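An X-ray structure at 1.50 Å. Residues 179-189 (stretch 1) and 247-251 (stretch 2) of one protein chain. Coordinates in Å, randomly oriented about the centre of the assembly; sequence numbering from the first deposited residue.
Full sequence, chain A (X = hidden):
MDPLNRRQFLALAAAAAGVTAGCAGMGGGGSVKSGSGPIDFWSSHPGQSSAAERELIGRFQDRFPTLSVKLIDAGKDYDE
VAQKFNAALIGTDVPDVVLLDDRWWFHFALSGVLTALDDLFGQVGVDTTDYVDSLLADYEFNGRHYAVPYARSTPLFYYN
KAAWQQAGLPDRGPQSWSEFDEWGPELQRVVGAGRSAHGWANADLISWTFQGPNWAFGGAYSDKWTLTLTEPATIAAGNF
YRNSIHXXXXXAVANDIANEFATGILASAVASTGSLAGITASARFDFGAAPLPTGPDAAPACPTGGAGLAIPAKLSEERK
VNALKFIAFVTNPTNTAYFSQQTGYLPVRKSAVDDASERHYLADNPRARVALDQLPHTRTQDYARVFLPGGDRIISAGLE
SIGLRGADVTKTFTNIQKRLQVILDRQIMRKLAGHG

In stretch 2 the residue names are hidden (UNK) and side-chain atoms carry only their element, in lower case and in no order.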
# COMPACT_ATOMS: atom_id res chain seq x y z
N GLU A 179 17.97 -10.43 -13.40
CA GLU A 179 19.07 -10.97 -12.61
C GLU A 179 18.55 -11.97 -11.58
O GLU A 179 19.12 -13.04 -11.40
CB GLU A 179 19.86 -9.87 -11.90
CG GLU A 179 21.10 -10.42 -11.17
CD GLU A 179 21.79 -9.41 -10.27
OE1 GLU A 179 21.09 -8.62 -9.59
OE2 GLU A 179 23.04 -9.42 -10.22
N PHE A 180 17.45 -11.62 -10.91
CA PHE A 180 16.90 -12.53 -9.93
C PHE A 180 16.50 -13.85 -10.57
O PHE A 180 16.71 -14.92 -10.00
CB PHE A 180 15.70 -11.95 -9.19
CG PHE A 180 15.20 -12.87 -8.13
CD1 PHE A 180 16.01 -13.18 -7.05
CD2 PHE A 180 13.96 -13.51 -8.24
CE1 PHE A 180 15.62 -14.08 -6.07
CE2 PHE A 180 13.55 -14.41 -7.25
CZ PHE A 180 14.38 -14.69 -6.17
N ASP A 181 15.91 -13.77 -11.76
CA ASP A 181 15.49 -14.97 -12.47
C ASP A 181 16.69 -15.87 -12.81
O ASP A 181 16.58 -17.10 -12.82
CB ASP A 181 14.72 -14.57 -13.72
CG ASP A 181 14.23 -15.76 -14.51
OD1 ASP A 181 13.26 -16.40 -14.06
OD2 ASP A 181 14.83 -16.05 -15.57
N GLU A 182 17.84 -15.25 -13.05
CA GLU A 182 19.07 -16.01 -13.25
C GLU A 182 19.52 -16.68 -11.94
O GLU A 182 19.95 -17.84 -11.95
CB GLU A 182 20.16 -15.09 -13.80
CG GLU A 182 21.40 -15.79 -14.29
CD GLU A 182 21.14 -16.68 -15.48
OE1 GLU A 182 21.79 -17.74 -15.56
OE2 GLU A 182 20.29 -16.32 -16.32
N TRP A 183 19.39 -15.97 -10.82
CA TRP A 183 19.74 -16.51 -9.50
C TRP A 183 18.82 -17.65 -9.05
O TRP A 183 19.23 -18.52 -8.28
CB TRP A 183 19.63 -15.42 -8.44
CG TRP A 183 20.66 -14.32 -8.51
CD1 TRP A 183 21.72 -14.22 -9.37
CD2 TRP A 183 20.72 -13.19 -7.65
NE1 TRP A 183 22.43 -13.07 -9.10
CE2 TRP A 183 21.84 -12.42 -8.04
CE3 TRP A 183 19.94 -12.74 -6.58
CZ2 TRP A 183 22.20 -11.23 -7.40
CZ3 TRP A 183 20.30 -11.57 -5.93
CH2 TRP A 183 21.42 -10.82 -6.35
N GLY A 184 17.57 -17.63 -9.51
CA GLY A 184 16.53 -18.50 -8.98
C GLY A 184 16.88 -19.98 -8.91
O GLY A 184 16.76 -20.59 -7.85
N PRO A 185 17.32 -20.57 -10.04
CA PRO A 185 17.62 -22.01 -10.02
C PRO A 185 18.74 -22.39 -9.05
O PRO A 185 18.67 -23.46 -8.44
CB PRO A 185 18.03 -22.29 -11.47
CG PRO A 185 17.19 -21.30 -12.25
CD PRO A 185 17.25 -20.04 -11.41
N GLU A 186 19.74 -21.53 -8.89
CA GLU A 186 20.78 -21.83 -7.90
C GLU A 186 20.24 -21.75 -6.49
O GLU A 186 20.56 -22.59 -5.64
CB GLU A 186 22.00 -20.92 -8.07
CG GLU A 186 23.12 -21.18 -7.06
CD GLU A 186 23.86 -22.50 -7.26
OE1 GLU A 186 23.47 -23.33 -8.11
OE2 GLU A 186 24.87 -22.69 -6.55
N LEU A 187 19.41 -20.75 -6.21
CA LEU A 187 18.76 -20.67 -4.91
C LEU A 187 17.88 -21.90 -4.67
O LEU A 187 17.83 -22.41 -3.55
CB LEU A 187 17.95 -19.38 -4.78
CG LEU A 187 18.78 -18.12 -4.53
CD1 LEU A 187 17.94 -16.89 -4.83
CD2 LEU A 187 19.29 -18.10 -3.08
N GLN A 188 17.21 -22.38 -5.71
CA GLN A 188 16.40 -23.59 -5.55
C GLN A 188 17.26 -24.81 -5.18
O GLN A 188 16.86 -25.63 -4.34
CB GLN A 188 15.60 -23.88 -6.83
CG GLN A 188 14.67 -25.07 -6.72
CD GLN A 188 13.61 -24.89 -5.65
OE1 GLN A 188 12.89 -23.89 -5.63
NE2 GLN A 188 13.51 -25.86 -4.73
N ARG A 189 18.43 -24.94 -5.80
CA ARG A 189 19.34 -26.02 -5.45
C ARG A 189 19.72 -25.95 -3.98
O ARG A 189 19.76 -26.98 -3.29
CB ARG A 189 20.60 -25.95 -6.31
CG ARG A 189 21.58 -27.09 -6.06
CD ARG A 189 22.85 -26.94 -6.88
NE ARG A 189 23.68 -25.83 -6.42
CZ ARG A 189 24.48 -25.90 -5.36
NH1 ARG A 189 24.56 -27.01 -4.64
NH2 ARG A 189 25.20 -24.84 -5.01
N UNK A 247 8.04 -23.18 -15.56
CA UNK A 247 9.15 -23.54 -16.43
C UNK A 247 10.49 -23.76 -15.74
O UNK A 247 11.10 -24.82 -15.86
N UNK A 248 10.95 -22.74 -15.02
CA UNK A 248 12.18 -22.87 -14.25
C UNK A 248 11.87 -23.48 -12.88
O UNK A 248 12.59 -24.35 -12.38
c UNK A 248 15.27 -19.79 -14.97
c UNK A 248 13.82 -19.52 -15.35
n UNK A 248 16.17 -18.64 -15.31
c UNK A 248 12.84 -21.51 -14.11
c UNK A 248 13.02 -20.81 -15.46
N UNK A 249 10.78 -23.02 -12.27
CA UNK A 249 10.21 -23.69 -11.12
C UNK A 249 10.76 -23.31 -9.76
O UNK A 249 10.39 -23.93 -8.76
N UNK A 250 11.62 -22.30 -9.71
CA UNK A 250 12.25 -21.92 -8.44
C UNK A 250 11.30 -21.14 -7.54
O UNK A 250 11.62 -20.87 -6.38
c UNK A 250 13.29 -19.83 -9.46
c UNK A 250 13.53 -19.75 -10.83
c UNK A 250 12.81 -18.69 -8.81
c UNK A 250 13.30 -18.58 -11.53
c UNK A 250 13.53 -21.11 -8.70
c UNK A 250 12.57 -17.51 -9.51
o UNK A 250 12.58 -16.28 -11.53
c UNK A 250 12.82 -17.46 -10.86
N UNK A 251 10.14 -20.76 -8.06
CA UNK A 251 9.17 -20.00 -7.29
C UNK A 251 7.88 -20.78 -7.07
O UNK A 251 7.56 -21.72 -7.80
c UNK A 251 8.87 -18.65 -7.98
O HOH W 1 19.03 -19.34 -14.36
O HOH W 2 10.18 -24.12 -5.94

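Position 247 has backbone atoms and nothing beyond CA, so it is glycine: Gly 247. It makes no contact with the helix of stretch 1. A CB built here would meet nothing of that helix, so this contact does not demand the small residue.

Position 248 carries four carbons in an unbranched row ending in a nitrogen, and its CA-to-CB bond points toward the helix. The terminal nitrogen lies 2.9 Å from OD2 of Asp 181 and 3.0 Å from the backbone O of the same residue, and a carbon of the chain packs against the ring of Pro 185. A long, flexible chain with a single nitrogen at its tip is lysine. Lys 248 suits the place because its ammonium group has several protons to give: NZ donates to Asp 181 OD2 in a salt bridge, to Asp 181 O, and to water 1, which in turn donates to Glu 182 O. Its CE lies 3.7 Å from Pro 185 CG, so the aliphatic part of the chain is used as well.

Position 249 again has no side-chain atoms and is glycine. Gly 249 has a phi of 87°, a value that by itself favours this residue. Its carbonyl O accepts from water 2, which also donates to Gln 188 OE1 and so links the loop to the helix.

Position 250 shows one carbon followed by a six-carbon ring bearing one oxygen. The ring lies against Gly 184, and the oxygen is 2.6 Å from Asp 181 OD1; this is tyrosine. The hydroxyl of Tyr 250 donates to that carboxylate oxygen. Gly 184 CA sits over one face, 3.7 Å from the ring centroid, in a CH-pi contact. The close approach depends on the missing side chain, since an ideal CB on Gly 184 would fall 2.5 Å from Tyr 250 CD2, a clash. Pro 185 CD packs 3.8 Å from Tyr 250 CD2, and Phe 180 CE2 lies 4.0 Å from Tyr 250 CE1.

Position 251 has a single side-chain carbon and is alanine. Ala 251 is buried but does not touch the helix; its CB points sideways.

The contact works by combining a polar anchor with close packing. Asp 181 is the anchor, its two carboxylate oxygens shared between Tyr 250 and Lys 248, while its carbonyl gives the lysine a second acceptor. Beside it, the tyrosine ring fits against the bare backbone of Gly 184, and two waters extend the polar links.

Stretch 2 247-251: GKGYA
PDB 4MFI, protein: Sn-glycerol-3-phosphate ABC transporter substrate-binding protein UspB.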